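PDB 5BP7: SAM-dependent methyltransferase, which probably transfers methyl groups from S-adenosyl-L-methionine to an acceptor, and binds the by-product S-adenosyl-L-homocysteine. Local coordinates for residues Pro164-Val169 with Arg177-Asn182. Sequence-based numbering, arbitrary orientation.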
ATOM      1  N   PRO A 164      -5.311   6.902  -2.311  1.00 32.10           N
ATOM      2  CA  PRO A 164      -5.549   7.538  -3.582  1.00 32.16           C
ATOM      3  C   PRO A 164      -6.133   8.947  -3.442  1.00 32.24           C
ATOM      4  O   PRO A 164      -6.697   9.297  -2.413  1.00 32.38           O
ATOM      5  CB  PRO A 164      -6.549   6.597  -4.269  1.00 32.29           C
ATOM      6  CG  PRO A 164      -6.699   5.397  -3.425  1.00 32.19           C
ATOM      7  CD  PRO A 164      -6.302   5.831  -2.054  1.00 32.53           C
ATOM      8  N   TYR A 165      -6.012   9.739  -4.497  1.00 32.23           N
ATOM      9  CA  TYR A 165      -6.692  11.038  -4.582  1.00 32.85           C
ATOM     10  C   TYR A 165      -7.057  11.269  -6.039  1.00 33.91           C
ATOM     11  O   TYR A 165      -6.493  10.593  -6.925  1.00 33.19           O
ATOM     12  CB  TYR A 165      -5.806  12.151  -4.031  1.00 32.71           C
ATOM     13  CG  TYR A 165      -4.554  12.386  -4.810  1.00 32.53           C
ATOM     14  CD1 TYR A 165      -3.400  11.655  -4.540  1.00 32.18           C
ATOM     15  CD2 TYR A 165      -4.513  13.327  -5.809  1.00 33.53           C
ATOM     16  CE1 TYR A 165      -2.237  11.862  -5.253  1.00 32.30           C
ATOM     17  CE2 TYR A 165      -3.362  13.522  -6.542  1.00 34.17           C
ATOM     18  CZ  TYR A 165      -2.225  12.800  -6.249  1.00 32.96           C
ATOM     19  OH  TYR A 165      -1.082  13.029  -6.958  1.00 32.75           O
ATOM     20  N   TRP A 166      -8.013  12.178  -6.287  1.00 34.42           N
ATOM     21  CA  TRP A 166      -8.383  12.534  -7.653  1.00 35.62           C
ATOM     22  C   TRP A 166      -7.313  13.442  -8.233  1.00 36.38           C
ATOM     23  O   TRP A 166      -7.105  14.558  -7.801  1.00 36.52           O
ATOM     24  CB  TRP A 166      -9.778  13.190  -7.770  1.00 36.15           C
ATOM     25  CG  TRP A 166     -10.928  12.290  -7.396  1.00 36.16           C
ATOM     26  CD1 TRP A 166     -11.828  12.508  -6.413  1.00 36.65           C
ATOM     27  CD2 TRP A 166     -11.281  11.017  -7.984  1.00 36.19           C
ATOM     28  NE1 TRP A 166     -12.718  11.459  -6.320  1.00 36.93           N
ATOM     29  CE2 TRP A 166     -12.408  10.530  -7.275  1.00 36.83           C
ATOM     30  CE3 TRP A 166     -10.753  10.241  -9.030  1.00 35.34           C
ATOM     31  CZ2 TRP A 166     -13.013   9.296  -7.569  1.00 37.01           C
ATOM     32  CZ3 TRP A 166     -11.357   9.022  -9.329  1.00 35.58           C
ATOM     33  CH2 TRP A 166     -12.480   8.566  -8.605  1.00 36.81           C
ATOM     34  N   ARG A 167      -6.631  12.914  -9.224  1.00 37.45           N
ATOM     35  CA  ARG A 167      -5.680  13.646 -10.038  1.00 39.22           C
ATOM     36  C   ARG A 167      -6.432  14.677 -10.909  1.00 41.47           C
ATOM     37  O   ARG A 167      -5.995  15.800 -11.087  1.00 41.56           O
ATOM     38  CB  ARG A 167      -4.976  12.630 -10.925  1.00 39.32           C
ATOM     39  CG  ARG A 167      -3.751  13.124 -11.612  1.00 40.27           C
ATOM     40  CD  ARG A 167      -3.137  12.004 -12.412  1.00 39.67           C
ATOM     41  NE  ARG A 167      -2.126  12.589 -13.261  1.00 40.74           N
ATOM     42  CZ  ARG A 167      -2.308  13.011 -14.511  1.00 41.91           C
ATOM     43  NH1 ARG A 167      -3.481  12.894 -15.149  1.00 42.64           N
ATOM     44  NH2 ARG A 167      -1.277  13.528 -15.155  1.00 42.96           N
ATOM     45  N   GLN A 168      -7.584  14.257 -11.416  1.00 44.04           N
ATOM     46  CA  GLN A 168      -8.559  15.122 -12.079  1.00 46.56           C
ATOM     47  C   GLN A 168      -9.933  14.737 -11.595  1.00 47.44           C
ATOM     48  O   GLN A 168     -10.172  13.579 -11.259  1.00 46.30           O
ATOM     49  CB  GLN A 168      -8.565  14.883 -13.583  1.00 48.01           C
ATOM     50  CG  GLN A 168      -7.253  15.138 -14.294  1.00 49.27           C
ATOM     51  CD  GLN A 168      -7.249  14.593 -15.740  1.00 52.00           C
ATOM     52  OE1 GLN A 168      -8.286  14.144 -16.287  1.00 52.99           O
ATOM     53  NE2 GLN A 168      -6.095  14.676 -16.381  1.00 53.24           N
ATOM     54  N   VAL A 169     -10.856  15.687 -11.646  1.00 49.75           N
ATOM     55  CA  VAL A 169     -12.209  15.462 -11.141  1.00 51.69           C
ATOM     56  C   VAL A 169     -12.915  14.518 -12.111  1.00 52.02           C
ATOM     57  O   VAL A 169     -12.989  14.828 -13.291  1.00 51.47           O
ATOM     58  CB  VAL A 169     -13.037  16.775 -11.058  1.00 54.63           C
ATOM     59  CG1 VAL A 169     -14.297  16.545 -10.223  1.00 55.54           C
ATOM     60  CG2 VAL A 169     -12.233  17.930 -10.458  1.00 54.52           C
ATOM     61  N   ARG A 177     -16.356   4.734 -11.141  1.00 60.54           N
ATOM     62  CA  ARG A 177     -16.429   3.264 -11.125  1.00 63.09           C
ATOM     63  C   ARG A 177     -15.392   2.560 -12.040  1.00 60.91           C
ATOM     64  O   ARG A 177     -14.759   1.604 -11.619  1.00 58.27           O
ATOM     65  CB  ARG A 177     -17.859   2.816 -11.422  1.00 68.09           C
ATOM     66  CG  ARG A 177     -18.815   3.187 -10.285  1.00 71.61           C
ATOM     67  CD  ARG A 177     -20.270   3.235 -10.742  1.00 76.63           C
ATOM     68  NE  ARG A 177     -20.729   1.942 -11.269  1.00 80.08           N
ATOM     69  CZ  ARG A 177     -21.001   0.851 -10.537  1.00 83.13           C
ATOM     70  NH1 ARG A 177     -20.876   0.851  -9.202  1.00 82.95           N
ATOM     71  NH2 ARG A 177     -21.412  -0.267 -11.145  1.00 85.44           N
ATOM     72  N   GLY A 178     -15.186   3.077 -13.252  1.00 60.84           N
ATOM     73  CA  GLY A 178     -14.042   2.697 -14.114  1.00 60.08           C
ATOM     74  C   GLY A 178     -12.674   2.805 -13.427  1.00 59.52           C
ATOM     75  O   GLY A 178     -11.759   2.032 -13.751  1.00 58.70           O
ATOM     76  N   CYS A 179     -12.528   3.765 -12.494  1.00 59.20           N
ATOM     77  CA  CYS A 179     -11.342   3.873 -11.599  1.00 57.86           C
ATOM     78  C   CYS A 179     -11.366   2.901 -10.405  1.00 59.81           C
ATOM     79  O   CYS A 179     -10.469   2.940  -9.554  1.00 59.68           O
ATOM     80  CB  CYS A 179     -11.179   5.306 -11.065  1.00 56.04           C
ATOM     81  SG  CYS A 179     -10.760   6.528 -12.313  1.00 53.98           S
ATOM     82  N   LEU A 180     -12.390   2.045 -10.348  1.00 61.67           N
ATOM     83  CA  LEU A 180     -12.621   1.083  -9.258  1.00 62.06           C
ATOM     84  C   LEU A 180     -12.987   1.744  -7.910  1.00 61.70           C
ATOM     85  O   LEU A 180     -12.851   1.107  -6.858  1.00 61.09           O
ATOM     86  CB  LEU A 180     -11.443   0.100  -9.114  1.00 61.74           C
ATOM     87  CG  LEU A 180     -10.891  -0.513 -10.410  1.00 62.69           C
ATOM     88  CD1 LEU A 180      -9.700  -1.404 -10.079  1.00 62.19           C
ATOM     89  CD2 LEU A 180     -11.961  -1.291 -11.184  1.00 64.47           C
ATOM     90  N   ALA A 181     -13.447   3.004  -7.944  1.00 61.65           N
ATOM     91  CA  ALA A 181     -14.099   3.634  -6.784  1.00 62.33           C
ATOM     92  C   ALA A 181     -15.594   3.304  -6.800  1.00 63.35           C
ATOM     93  O   ALA A 181     -16.195   3.108  -7.856  1.00 63.23           O
ATOM     94  CB  ALA A 181     -13.904   5.139  -6.789  1.00 61.59           C
ATOM     95  N   ASN A 182     -16.184   3.232  -5.615  1.00 63.52           N
ATOM     96  CA  ASN A 182     -17.640   3.076  -5.492  1.00 65.14           C
ATOM     97  C   ASN A 182     -18.368   4.315  -5.981  1.00 63.07           C
ATOM     98  O   ASN A 182     -19.382   4.224  -6.672  1.00 63.93           O
ATOM     99  CB  ASN A 182     -18.031   2.793  -4.029  1.00 67.99           C
ATOM    100  CG  ASN A 182     -17.952   1.308  -3.685  1.00 71.49           C
ATOM    101  OD1 ASN A 182     -18.377   0.458  -4.470  1.00 76.23           O
ATOM    102  ND2 ASN A 182     -17.411   0.982  -2.509  1.00 73.85           N
TER
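Trp166 closes strand 157-166 of the seven-stranded sheet of the Rossmann-like class I methyltransferase fold and, by itself, carries this segment's side of the meeting with Cys179 and Ala181. Before it, Pro164 packs on Leu261 and Trp263 of strand 261-270, while Tyr165 lies on helix 190-199. At Trp166 the CA atom stays 10.0 Å from that of Cys179, and the indole spans the gap. With CG anti to the carbonyl carbon (chi1 -65°), the benzo end reaches the turn: CZ3 lies 3.9 Å from Cys179 SG and CH2 4.1 Å from Ala181 CB. The sulfur sits at the ring edge, 85° off the normal of the six-membered ring. Both partners are set by the end of helix 173-178, where Leu180, with positive phi, forms a Schellman motif. The indole NE1 donates to Thr184 O, and Phe187 meets the ring edge-to-face. After Trp166, Arg167 and Gln168 form backbone hydrogen bonds with Tyr260. The side chain of Ala181 is about 11 Å from that of Trp137, which binds S-adenosyl-L-homocysteine. Sulfur beside an aromatic C-H and a methyl beside the next ring carbon make a buried, apolar contact consistent with dispersion, with perhaps a small electrostatic share from sulfur against the C-H edge.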